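Local coordinates for protein 3-phytase (Klebsiella pneumoniae, PDB 2WNH) that probably hydrolyses phytate (inositol hexakisphosphate), releasing phosphate from its 3-position, as a phytase of the histidine acid phosphatase family, at residues 213-217 against 314-318; 303-308 against 361-365; 364-368 against 383-388. The protein carries 3 engineered substitutions. All coordinates share one frame; numbering follows the deposited sequence.

Contact 1: 213-217 against 314-318; sequences TLRLG and NIPPG
Arg215 and Leu216 of helix 204-219 form a buried helix-to-loop contact, part polar and part apolar, with Asn314-Pro317, in the loop that leads into strand 320-328 in the core of the histidine acid phosphatase fold. The loop lies against the segment bearing the family's RHGxRxP signature: Gly318 shares backbone hydrogen bonding with His25, Ile315 O accepts from Arg24, and Pro317 touches Ile27. The contact therefore joins a helix to a loop that packs directly on this signature.

Its polar centre is a single amide oxygen. Arg215 NH1 donates to Asn314 OD1 over 2.8 Å with an angle of 162° at the hydrogen, and NH1 lies in the carbonyl plane, on a lone pair. The oxygen also sits at the edge of the guanidinium, in its plane, yet the two planes are inclined at 62°. A second, weak bond runs from Arg215 NH2 to Asn314 OD1 at 3.4 Å. With CG anti to the backbone N (chi1 175°) the arginine sets out toward the loop, and bends at chi2 and chi3 turn one guanidinium face to Pro316 and Pro317. NH2 has another partner in Glu212, a salt bridge from the same helix that would help hold the buried charge.

Prolines supply the apolar side. Pro316 CA comes to 3.5 Å from Arg215 NH1, while Pro317 CD lies over one guanidinium face, displaced toward its rim. Leu216 passes Pro317 in the opposite direction, and its CD2 methyl rests 3.9 Å from Pro317 CG.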
ATOM      1  N   THR B 213      31.930 -21.167   9.158  1.00 19.06           N
ATOM      2  CA  THR B 213      32.318 -20.017   8.322  1.00 18.58           C
ATOM      3  C   THR B 213      31.922 -20.216   6.844  1.00 18.88           C
ATOM      4  O   THR B 213      31.414 -19.283   6.193  1.00 18.35           O
ATOM      5  CB  THR B 213      33.831 -19.720   8.449  1.00 19.13           C
ATOM      6  OG1 THR B 213      34.166 -19.514   9.833  1.00 20.07           O
ATOM      7  CG2 THR B 213      34.224 -18.487   7.625  1.00 18.78           C
ATOM      8  N   LEU B 214      32.157 -21.417   6.323  1.00 17.59           N
ATOM      9  CA  LEU B 214      31.765 -21.727   4.946  1.00 17.70           C
ATOM     10  C   LEU B 214      30.247 -21.705   4.794  1.00 17.52           C
ATOM     11  O   LEU B 214      29.732 -21.141   3.828  1.00 16.52           O
ATOM     12  CB  LEU B 214      32.366 -23.065   4.495  1.00 18.17           C
ATOM     13  CG  LEU B 214      33.905 -23.078   4.479  1.00 20.88           C
ATOM     14  CD1 LEU B 214      34.368 -24.491   4.195  1.00 20.54           C
ATOM     15  CD2 LEU B 214      34.498 -22.122   3.449  1.00 22.20           C
ATOM     16  N   ARG B 215      29.537 -22.312   5.753  1.00 16.46           N
ATOM     17  CA  ARG B 215      28.073 -22.311   5.730  1.00 17.33           C
ATOM     18  C   ARG B 215      27.518 -20.892   5.767  1.00 17.08           C
ATOM     19  O   ARG B 215      26.574 -20.559   5.033  1.00 17.03           O
ATOM     20  CB  ARG B 215      27.507 -23.105   6.917  1.00 16.95           C
ATOM     21  CG  ARG B 215      25.967 -23.031   7.016  1.00 20.42           C
ATOM     22  CD  ARG B 215      25.522 -21.902   7.980  1.00 19.22           C
ATOM     23  NE  ARG B 215      25.599 -22.383   9.363  1.00 19.11           N
ATOM     24  CZ  ARG B 215      24.754 -23.267   9.885  1.00 20.48           C
ATOM     25  NH1 ARG B 215      23.752 -23.747   9.164  1.00 20.12           N
ATOM     26  NH2 ARG B 215      24.913 -23.684  11.136  1.00 21.53           N
ATOM     27  N   LEU B 216      28.083 -20.069   6.648  1.00 17.45           N
ATOM     28  CA  LEU B 216      27.683 -18.650   6.749  1.00 16.60           C
ATOM     29  C   LEU B 216      28.017 -17.869   5.470  1.00 16.10           C
ATOM     30  O   LEU B 216      27.161 -17.130   4.965  1.00 16.52           O
ATOM     31  CB  LEU B 216      28.306 -17.980   7.992  1.00 17.92           C
ATOM     32  CG  LEU B 216      27.722 -18.441   9.339  1.00 19.24           C
ATOM     33  CD1 LEU B 216      28.619 -18.001  10.483  1.00 17.79           C
ATOM     34  CD2 LEU B 216      26.284 -17.961   9.530  1.00 19.59           C
ATOM     35  N   GLY B 217      29.221 -18.058   4.915  1.00 16.88           N
ATOM     36  CA  GLY B 217      29.570 -17.434   3.611  1.00 16.72           C
ATOM     37  C   GLY B 217      28.674 -17.826   2.428  1.00 17.25           C
ATOM     38  O   GLY B 217      28.380 -16.966   1.566  1.00 16.79           O
ATOM     39  N   ASN B 314      21.531 -29.301  13.295  1.00 15.69           N
ATOM     40  CA  ASN B 314      22.110 -28.051  12.788  1.00 16.54           C
ATOM     41  C   ASN B 314      21.196 -26.868  13.132  1.00 15.07           C
ATOM     42  O   ASN B 314      19.968 -26.989  13.047  1.00 16.94           O
ATOM     43  CB  ASN B 314      22.335 -28.110  11.272  1.00 17.28           C
ATOM     44  CG  ASN B 314      23.054 -26.900  10.752  1.00 20.28           C
ATOM     45  OD1 ASN B 314      22.443 -25.864  10.475  1.00 21.05           O
ATOM     46  ND2 ASN B 314      24.366 -27.013  10.606  1.00 18.97           N
ATOM     47  N   ILE B 315      21.805 -25.761  13.554  1.00 16.07           N
ATOM     48  CA  ILE B 315      21.085 -24.531  13.904  1.00 16.22           C
ATOM     49  C   ILE B 315      21.517 -23.377  12.955  1.00 15.48           C
ATOM     50  O   ILE B 315      22.526 -22.698  13.198  1.00 16.16           O
ATOM     51  CB  ILE B 315      21.348 -24.155  15.413  1.00 15.21           C
ATOM     52  CG1 ILE B 315      20.977 -25.309  16.357  1.00 15.44           C
ATOM     53  CG2 ILE B 315      20.623 -22.843  15.814  1.00 16.61           C
ATOM     54  CD1 ILE B 315      21.837 -25.315  17.665  1.00 14.38           C
ATOM     55  N   PRO B 316      20.783 -23.176  11.840  1.00 16.46           N
ATOM     56  CA  PRO B 316      21.108 -22.125  10.874  1.00 16.30           C
ATOM     57  C   PRO B 316      20.931 -20.703  11.384  1.00 16.21           C
ATOM     58  O   PRO B 316      20.199 -20.458  12.353  1.00 16.76           O
ATOM     59  CB  PRO B 316      20.119 -22.399   9.724  1.00 16.46           C
ATOM     60  CG  PRO B 316      19.791 -23.870   9.851  1.00 15.78           C
ATOM     61  CD  PRO B 316      19.672 -24.016  11.359  1.00 15.83           C
ATOM     62  N   PRO B 317      21.603 -19.739  10.746  1.00 16.94           N
ATOM     63  CA  PRO B 317      21.379 -18.337  11.148  1.00 16.30           C
ATOM     64  C   PRO B 317      19.907 -17.939  11.008  1.00 16.70           C
ATOM     65  O   PRO B 317      19.239 -18.327  10.019  1.00 16.49           O
ATOM     66  CB  PRO B 317      22.244 -17.547  10.151  1.00 17.62           C
ATOM     67  CG  PRO B 317      22.459 -18.517   8.994  1.00 17.80           C
ATOM     68  CD  PRO B 317      22.580 -19.859   9.654  1.00 16.94           C
ATOM     69  N   GLY B 318      19.416 -17.189  11.988  1.00 15.82           N
ATOM     70  CA  GLY B 318      18.029 -16.752  12.043  1.00 15.33           C
ATOM     71  C   GLY B 318      17.014 -17.876  12.238  1.00 14.94           C
ATOM     72  O   GLY B 318      15.817 -17.648  12.099  1.00 14.82           O
TER

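Contact 2: 303-308 against 361-365; sequences FSWQLP and LRQEW
Phe303 and Trp365 open an antiparallel approach in which the loop 303-308 runs along the outer side of strand 361-364 in the mixed central sheet, with side chains filling the gap between the two backbones. Trp365 CB stands over the centre of the Phe303 ring, 3.8 Å from its centroid, as a CH-pi contact. The indole beyond it turns its edge to the same ring in an offset edge-to-face pair, with planes at 78°. Trp305 CE3 covers the opposite face, so the phenyl is held between two tryptophans. Gln363 O lies at the ring edge, 3.4 Å from Phe303 CZ.

Where a sheet would use backbone pairing, a side chain bridges instead. Gln363, extended from a CG anti to its own N (chi1 -174°), brings OE1 to 3.0 Å from Gln306 N, a hydrogen bond whose donor is tilted from the carbonyl plane. Beyond it Leu307 CD1 meets Leu361 CB at 3.9 Å.

The strand's other edge is engaged by strand 334-342, through backbone hydrogen bonds of Gln363 with Phe340 and Leu361 with Ala342. Trp305 stacks on Phe340, donates NE1 to Asn314 O and packs against helix 291-301.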
ATOM      1  N   PHE B 303      15.240 -33.067  22.443  1.00 18.50           N
ATOM      2  CA  PHE B 303      14.584 -32.825  21.161  1.00 18.75           C
ATOM      3  C   PHE B 303      15.666 -32.763  20.098  1.00 18.97           C
ATOM      4  O   PHE B 303      16.546 -31.901  20.131  1.00 19.81           O
ATOM      5  CB  PHE B 303      13.748 -31.517  21.236  1.00 18.99           C
ATOM      6  CG  PHE B 303      13.079 -31.081  19.929  1.00 18.96           C
ATOM      7  CD1 PHE B 303      12.695 -31.990  18.932  1.00 18.59           C
ATOM      8  CD2 PHE B 303      12.779 -29.722  19.750  1.00 19.45           C
ATOM      9  CE1 PHE B 303      12.080 -31.528  17.744  1.00 19.62           C
ATOM     10  CE2 PHE B 303      12.153 -29.258  18.587  1.00 19.10           C
ATOM     11  CZ  PHE B 303      11.800 -30.159  17.585  1.00 19.30           C
ATOM     12  N   SER B 304      15.574 -33.691  19.154  1.00 20.94           N
ATOM     13  CA  SER B 304      16.520 -33.789  18.055  1.00 23.14           C
ATOM     14  C   SER B 304      15.806 -33.591  16.721  1.00 23.51           C
ATOM     15  O   SER B 304      14.664 -34.021  16.554  1.00 24.53           O
ATOM     16  CB  SER B 304      17.210 -35.158  18.082  1.00 23.55           C
ATOM     17  OG  SER B 304      18.183 -35.265  17.050  1.00 27.06           O
ATOM     18  N   TRP B 305      16.475 -32.936  15.785  1.00 20.87           N
ATOM     19  CA  TRP B 305      15.904 -32.701  14.464  1.00 20.55           C
ATOM     20  C   TRP B 305      16.912 -32.914  13.350  1.00 20.16           C
ATOM     21  O   TRP B 305      18.121 -32.884  13.577  1.00 19.70           O
ATOM     22  CB  TRP B 305      15.322 -31.278  14.364  1.00 17.67           C
ATOM     23  CG  TRP B 305      16.311 -30.178  14.638  1.00 17.62           C
ATOM     24  CD1 TRP B 305      17.286 -29.717  13.788  1.00 17.27           C
ATOM     25  CD2 TRP B 305      16.399 -29.379  15.821  1.00 17.67           C
ATOM     26  NE1 TRP B 305      17.997 -28.692  14.395  1.00 16.23           N
ATOM     27  CE2 TRP B 305      17.466 -28.465  15.636  1.00 16.69           C
ATOM     28  CE3 TRP B 305      15.678 -29.345  17.027  1.00 16.12           C
ATOM     29  CZ2 TRP B 305      17.818 -27.521  16.600  1.00 16.03           C
ATOM     30  CZ3 TRP B 305      16.021 -28.412  17.976  1.00 16.34           C
ATOM     31  CH2 TRP B 305      17.085 -27.503  17.761  1.00 16.50           C
ATOM     32  N   GLN B 306      16.405 -33.153  12.144  1.00 19.85           N
ATOM     33  CA  GLN B 306      17.246 -33.089  10.953  1.00 20.85           C
ATOM     34  C   GLN B 306      16.414 -32.558   9.803  1.00 21.00           C
ATOM     35  O   GLN B 306      15.483 -33.216   9.385  1.00 21.80           O
ATOM     36  CB  GLN B 306      17.848 -34.451  10.588  1.00 22.09           C
ATOM     37  CG  GLN B 306      18.829 -34.322   9.457  1.00 25.94           C
ATOM     38  CD  GLN B 306      19.717 -35.529   9.290  1.00 31.34           C
ATOM     39  OE1 GLN B 306      19.892 -36.336  10.219  1.00 29.54           O
ATOM     40  NE2 GLN B 306      20.291 -35.664   8.102  1.00 31.06           N
ATOM     41  N   LEU B 307      16.759 -31.365   9.309  1.00 20.31           N
ATOM     42  CA  LEU B 307      15.995 -30.672   8.264  1.00 20.94           C
ATOM     43  C   LEU B 307      16.667 -30.897   6.904  1.00 21.20           C
ATOM     44  O   LEU B 307      17.886 -31.038   6.845  1.00 22.07           O
ATOM     45  CB  LEU B 307      15.944 -29.162   8.551  1.00 20.76           C
ATOM     46  CG  LEU B 307      15.307 -28.754   9.885  1.00 21.44           C
ATOM     47  CD1 LEU B 307      15.244 -27.230  10.045  1.00 21.16           C
ATOM     48  CD2 LEU B 307      13.940 -29.364  10.045  1.00 22.16           C
ATOM     49  N   PRO B 308      15.882 -30.876   5.806  1.00 22.27           N
ATOM     50  CA  PRO B 308      16.442 -31.040   4.448  1.00 22.44           C
ATOM     51  C   PRO B 308      17.648 -30.154   4.188  1.00 21.96           C
ATOM     52  O   PRO B 308      17.604 -28.939   4.425  1.00 21.60           O
ATOM     53  CB  PRO B 308      15.274 -30.632   3.542  1.00 22.92           C
ATOM     54  CG  PRO B 308      14.063 -30.949   4.340  1.00 24.75           C
ATOM     55  CD  PRO B 308      14.413 -30.689   5.771  1.00 22.45           C
ATOM     56  N   LEU B 361      11.507 -24.569   6.616  1.00 17.88           N
ATOM     57  CA  LEU B 361      11.744 -25.945   7.028  1.00 17.79           C
ATOM     58  C   LEU B 361      11.388 -26.067   8.503  1.00 17.70           C
ATOM     59  O   LEU B 361      11.753 -25.198   9.286  1.00 17.53           O
ATOM     60  CB  LEU B 361      13.208 -26.300   6.818  1.00 18.76           C
ATOM     61  CG  LEU B 361      13.716 -26.082   5.385  1.00 16.12           C
ATOM     62  CD1 LEU B 361      15.221 -26.389   5.302  1.00 18.89           C
ATOM     63  CD2 LEU B 361      12.917 -26.892   4.357  1.00 17.23           C
ATOM     64  N   ARG B 362      10.679 -27.128   8.889  1.00 17.51           N
ATOM     65  CA  ARG B 362      10.227 -27.238  10.262  1.00 17.86           C
ATOM     66  C   ARG B 362      10.190 -28.686  10.740  1.00 19.21           C
ATOM     67  O   ARG B 362       9.850 -29.597   9.956  1.00 20.55           O
ATOM     68  CB  ARG B 362       8.817 -26.626  10.376  1.00 20.04           C
ATOM     69  CG  ARG B 362       8.352 -26.376  11.794  1.00 25.95           C
ATOM     70  CD  ARG B 362       7.001 -25.632  11.841  1.00 31.90           C
ATOM     71  NE  ARG B 362       6.862 -24.626  10.789  1.00 38.32           N
ATOM     72  CZ  ARG B 362       6.095 -24.772   9.708  1.00 38.14           C
ATOM     73  NH1 ARG B 362       5.376 -25.874   9.535  1.00 41.22           N
ATOM     74  NH2 ARG B 362       6.041 -23.805   8.806  1.00 37.52           N
ATOM     75  N   GLN B 363      10.533 -28.898  12.013  1.00 17.55           N
ATOM     76  CA  GLN B 363      10.320 -30.196  12.640  1.00 18.20           C
ATOM     77  C   GLN B 363       9.682 -30.022  14.009  1.00 17.32           C
ATOM     78  O   GLN B 363      10.125 -29.220  14.830  1.00 16.08           O
ATOM     79  CB  GLN B 363      11.626 -30.992  12.754  1.00 18.80           C
ATOM     80  CG  GLN B 363      11.380 -32.404  13.283  1.00 21.29           C
ATOM     81  CD  GLN B 363      12.579 -33.326  13.091  1.00 25.43           C
ATOM     82  OE1 GLN B 363      13.410 -33.138  12.177  1.00 24.90           O
ATOM     83  NE2 GLN B 363      12.665 -34.346  13.946  1.00 24.47           N
ATOM     84  N   GLU B 364       8.612 -30.768  14.240  1.00 17.21           N
ATOM     85  CA  GLU B 364       7.929 -30.664  15.516  1.00 17.14           C
ATOM     86  C   GLU B 364       8.353 -31.763  16.481  1.00 19.06           C
ATOM     87  O   GLU B 364       8.590 -32.898  16.064  1.00 18.88           O
ATOM     88  CB  GLU B 364       6.414 -30.781  15.276  1.00 18.05           C
ATOM     89  CG  GLU B 364       5.824 -29.743  14.335  1.00 19.62           C
ATOM     90  CD  GLU B 364       4.336 -29.971  14.146  1.00 21.82           C
ATOM     91  OE1 GLU B 364       3.955 -31.041  13.551  1.00 20.87           O
ATOM     92  OE2 GLU B 364       3.552 -29.099  14.602  1.00 19.62           O
ATOM     93  N   TRP B 365       8.446 -31.421  17.760  1.00 18.11           N
ATOM     94  CA  TRP B 365       8.616 -32.388  18.851  1.00 18.46           C
ATOM     95  C   TRP B 365       7.288 -33.079  19.126  1.00 18.89           C
ATOM     96  O   TRP B 365       6.214 -32.487  18.933  1.00 18.16           O
ATOM     97  CB  TRP B 365       9.081 -31.634  20.105  1.00 19.09           C
ATOM     98  CG  TRP B 365       9.199 -32.451  21.344  1.00 20.36           C
ATOM     99  CD1 TRP B 365      10.294 -33.165  21.764  1.00 21.09           C
ATOM    100  CD2 TRP B 365       8.204 -32.605  22.370  1.00 19.44           C
ATOM    101  NE1 TRP B 365      10.026 -33.780  22.976  1.00 21.00           N
ATOM    102  CE2 TRP B 365       8.755 -33.448  23.369  1.00 20.09           C
ATOM    103  CE3 TRP B 365       6.893 -32.125  22.537  1.00 20.17           C
ATOM    104  CZ2 TRP B 365       8.050 -33.807  24.512  1.00 21.29           C
ATOM    105  CZ3 TRP B 365       6.192 -32.509  23.660  1.00 18.50           C
ATOM    106  CH2 TRP B 365       6.769 -33.334  24.638  1.00 21.82           C
TER

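Contact 3: 364-368 against 383-388; sequences EWRQP and AAITAL
Ala383 O takes two donors: Ala387 N, 3.1 Å away in the regular helical bond, and Gln367 NE2, which reaches it from the loop after strand 361-364 in a weak bond of 3.2 Å. A helix carbonyl can accept such an extra donor when it faces outward, and here the amide of a glutamine provides it, tying the loop to one turn of helix 381-388.

The torsions of Gln367 account for the reach. A chi1 of 67° tucks CG in over the backbone, flanked by N and C, and the chain beyond runs extended, carrying the terminal amide to the helix surface. There the amide lies against Ala383, Ala384 and Ala387. Gln367 NE2 also lies 3.7 Å from Ala384 CA. Gln367 OE1 makes a close contact of 3.2 Å with Ala387 CB, one turn on from Ala383.

Alongside this polar link, Trp365 supplies the apolar half. Leu388 runs counter to the Trp365 side chain and sets CD2 over one face, 3.9 Å from the centroid of the Trp365 five-membered ring and displaced toward the rim. This CH-pi contact brings Leu388 CD2 to 3.7 Å from Trp365 CE2. Ala387 CB lies at the indole edge, near its plane, 4.3 Å from Trp365 CZ2, and Ala384 CB stands 4.1 Å from Trp365 CZ3. Three helix side chains thus meet the ring, only Leu388 of them over a face.

The same group packs on the central sheet. Trp365 and Leu388 both touch Val338 of strand 334-342, Ala384 and Leu388 reach Leu336 of that strand, and Trp365 and Ala384 touch Cys379 of strand 376-380. On the far side of the helix, Ile385 packs on helix 256-274.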
ATOM      1  N   GLU B 364       8.612 -30.768  14.240  1.00 17.21           N
ATOM      2  CA  GLU B 364       7.929 -30.664  15.516  1.00 17.14           C
ATOM      3  C   GLU B 364       8.353 -31.763  16.481  1.00 19.06           C
ATOM      4  O   GLU B 364       8.590 -32.898  16.064  1.00 18.88           O
ATOM      5  CB  GLU B 364       6.414 -30.781  15.276  1.00 18.05           C
ATOM      6  CG  GLU B 364       5.824 -29.743  14.335  1.00 19.62           C
ATOM      7  CD  GLU B 364       4.336 -29.971  14.146  1.00 21.82           C
ATOM      8  OE1 GLU B 364       3.955 -31.041  13.551  1.00 20.87           O
ATOM      9  OE2 GLU B 364       3.552 -29.099  14.602  1.00 19.62           O
ATOM     10  N   TRP B 365       8.446 -31.421  17.760  1.00 18.11           N
ATOM     11  CA  TRP B 365       8.616 -32.388  18.851  1.00 18.46           C
ATOM     12  C   TRP B 365       7.288 -33.079  19.126  1.00 18.89           C
ATOM     13  O   TRP B 365       6.214 -32.487  18.933  1.00 18.16           O
ATOM     14  CB  TRP B 365       9.081 -31.634  20.105  1.00 19.09           C
ATOM     15  CG  TRP B 365       9.199 -32.451  21.344  1.00 20.36           C
ATOM     16  CD1 TRP B 365      10.294 -33.165  21.764  1.00 21.09           C
ATOM     17  CD2 TRP B 365       8.204 -32.605  22.370  1.00 19.44           C
ATOM     18  NE1 TRP B 365      10.026 -33.780  22.976  1.00 21.00           N
ATOM     19  CE2 TRP B 365       8.755 -33.448  23.369  1.00 20.09           C
ATOM     20  CE3 TRP B 365       6.893 -32.125  22.537  1.00 20.17           C
ATOM     21  CZ2 TRP B 365       8.050 -33.807  24.512  1.00 21.29           C
ATOM     22  CZ3 TRP B 365       6.192 -32.509  23.660  1.00 18.50           C
ATOM     23  CH2 TRP B 365       6.769 -33.334  24.638  1.00 21.82           C
ATOM     24  N   ARG B 366       7.352 -34.316  19.594  1.00 19.47           N
ATOM     25  CA  ARG B 366       6.150 -35.039  19.995  1.00 20.16           C
ATOM     26  C   ARG B 366       6.478 -36.107  21.032  1.00 21.14           C
ATOM     27  O   ARG B 366       7.639 -36.474  21.226  1.00 20.50           O
ATOM     28  CB  ARG B 366       5.456 -35.675  18.789  1.00 21.94           C
ATOM     29  CG  ARG B 366       6.300 -36.713  18.052  1.00 24.83           C
ATOM     30  CD  ARG B 366       5.421 -37.613  17.168  1.00 32.55           C
ATOM     31  NE  ARG B 366       4.450 -38.341  17.989  1.00 40.02           N
ATOM     32  CZ  ARG B 366       3.128 -38.174  17.951  1.00 40.12           C
ATOM     33  NH1 ARG B 366       2.568 -37.323  17.094  1.00 41.11           N
ATOM     34  NH2 ARG B 366       2.358 -38.885  18.769  1.00 39.87           N
ATOM     35  N   GLN B 367       5.434 -36.585  21.690  1.00 21.47           N
ATOM     36  CA  GLN B 367       5.521 -37.721  22.596  1.00 22.37           C
ATOM     37  C   GLN B 367       4.161 -38.389  22.575  1.00 23.17           C
ATOM     38  O   GLN B 367       3.207 -37.807  22.059  1.00 22.25           O
ATOM     39  CB  GLN B 367       5.904 -37.257  23.993  1.00 22.78           C
ATOM     40  CG  GLN B 367       4.856 -36.403  24.736  1.00 22.38           C
ATOM     41  CD  GLN B 367       5.259 -36.186  26.191  1.00 24.32           C
ATOM     42  OE1 GLN B 367       6.248 -36.758  26.659  1.00 24.43           O
ATOM     43  NE2 GLN B 367       4.497 -35.366  26.908  1.00 23.94           N
ATOM     44  N   PRO B 368       4.057 -39.638  23.080  1.00 24.69           N
ATOM     45  CA  PRO B 368       2.726 -40.270  23.115  1.00 23.94           C
ATOM     46  C   PRO B 368       1.657 -39.361  23.721  1.00 22.45           C
ATOM     47  O   PRO B 368       1.925 -38.645  24.703  1.00 23.01           O
ATOM     48  CB  PRO B 368       2.956 -41.498  24.009  1.00 24.96           C
ATOM     49  CG  PRO B 368       4.398 -41.871  23.716  1.00 26.30           C
ATOM     50  CD  PRO B 368       5.117 -40.545  23.582  1.00 26.62           C
ATOM     51  N   ALA B 383       1.560 -32.411  30.749  1.00 19.74           N
ATOM     52  CA  ALA B 383       2.430 -33.537  30.428  1.00 19.50           C
ATOM     53  C   ALA B 383       3.599 -33.134  29.527  1.00 19.15           C
ATOM     54  O   ALA B 383       4.682 -33.712  29.627  1.00 18.97           O
ATOM     55  CB  ALA B 383       1.624 -34.657  29.761  1.00 18.84           C
ATOM     56  N   ALA B 384       3.374 -32.174  28.622  1.00 18.91           N
ATOM     57  CA  ALA B 384       4.433 -31.709  27.730  1.00 18.83           C
ATOM     58  C   ALA B 384       5.472 -30.913  28.515  1.00 19.27           C
ATOM     59  O   ALA B 384       6.689 -31.146  28.384  1.00 18.53           O
ATOM     60  CB  ALA B 384       3.841 -30.882  26.598  1.00 19.71           C
ATOM     61  N   ILE B 385       4.995 -29.987  29.344  1.00 18.11           N
ATOM     62  CA  ILE B 385       5.867 -29.213  30.237  1.00 20.14           C
ATOM     63  C   ILE B 385       6.734 -30.122  31.117  1.00 21.14           C
ATOM     64  O   ILE B 385       7.942 -29.914  31.235  1.00 21.15           O
ATOM     65  CB  ILE B 385       5.039 -28.236  31.097  1.00 21.11           C
ATOM     66  CG1 ILE B 385       4.296 -27.229  30.183  1.00 20.66           C
ATOM     67  CG2 ILE B 385       5.910 -27.553  32.155  1.00 24.00           C
ATOM     68  CD1 ILE B 385       5.189 -26.186  29.510  1.00 19.89           C
ATOM     69  N   THR B 386       6.107 -31.124  31.721  1.00 21.73           N
ATOM     70  CA  THR B 386       6.815 -32.068  32.591  1.00 22.43           C
ATOM     71  C   THR B 386       7.890 -32.834  31.837  1.00 20.77           C
ATOM     72  O   THR B 386       9.019 -32.952  32.315  1.00 22.69           O
ATOM     73  CB  THR B 386       5.837 -33.053  33.243  1.00 21.55           C
ATOM     74  OG1 THR B 386       4.931 -32.314  34.074  1.00 23.35           O
ATOM     75  CG2 THR B 386       6.594 -34.080  34.124  1.00 23.67           C
ATOM     76  N   ALA B 387       7.537 -33.359  30.670  1.00 21.59           N
ATOM     77  CA  ALA B 387       8.493 -34.101  29.861  1.00 20.96           C
ATOM     78  C   ALA B 387       9.661 -33.232  29.397  1.00 21.06           C
ATOM     79  O   ALA B 387      10.829 -33.645  29.467  1.00 20.26           O
ATOM     80  CB  ALA B 387       7.802 -34.774  28.670  1.00 20.26           C
ATOM     81  N   LEU B 388       9.356 -32.016  28.948  1.00 20.06           N
ATOM     82  CA  LEU B 388      10.404 -31.127  28.440  1.00 18.98           C
ATOM     83  C   LEU B 388      11.350 -30.631  29.532  1.00 18.67           C
ATOM     84  O   LEU B 388      12.507 -30.273  29.247  1.00 20.66           O
ATOM     85  CB  LEU B 388       9.784 -29.923  27.714  1.00 19.18           C
ATOM     86  CG  LEU B 388       9.121 -30.277  26.380  1.00 20.76           C
ATOM     87  CD1 LEU B 388       8.205 -29.111  25.946  1.00 20.82           C
ATOM     88  CD2 LEU B 388      10.104 -30.620  25.270  1.00 16.84           C
TER

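In the fold
The three contacts illustrate how chemistry changes with place in one fold. Contact 1 is wholly buried, and there a charged group is met by an amide oxygen and prolines; contacts 2 and 3 are partly buried and combine aromatic packing with one glutamine hydrogen bond each, firm in contact 2 and weak in contact 3. Contacts 1 and 2 draw on the same long loop between helix 291-301 and strand 320-328 and meet through Trp305. Contacts 2 and 3 share Trp365, whose side chain meets loop 303-308 in one and helix 381-388 in the other. Contacts 1 and 3 do not touch, their nearest atoms being about 12 Å apart.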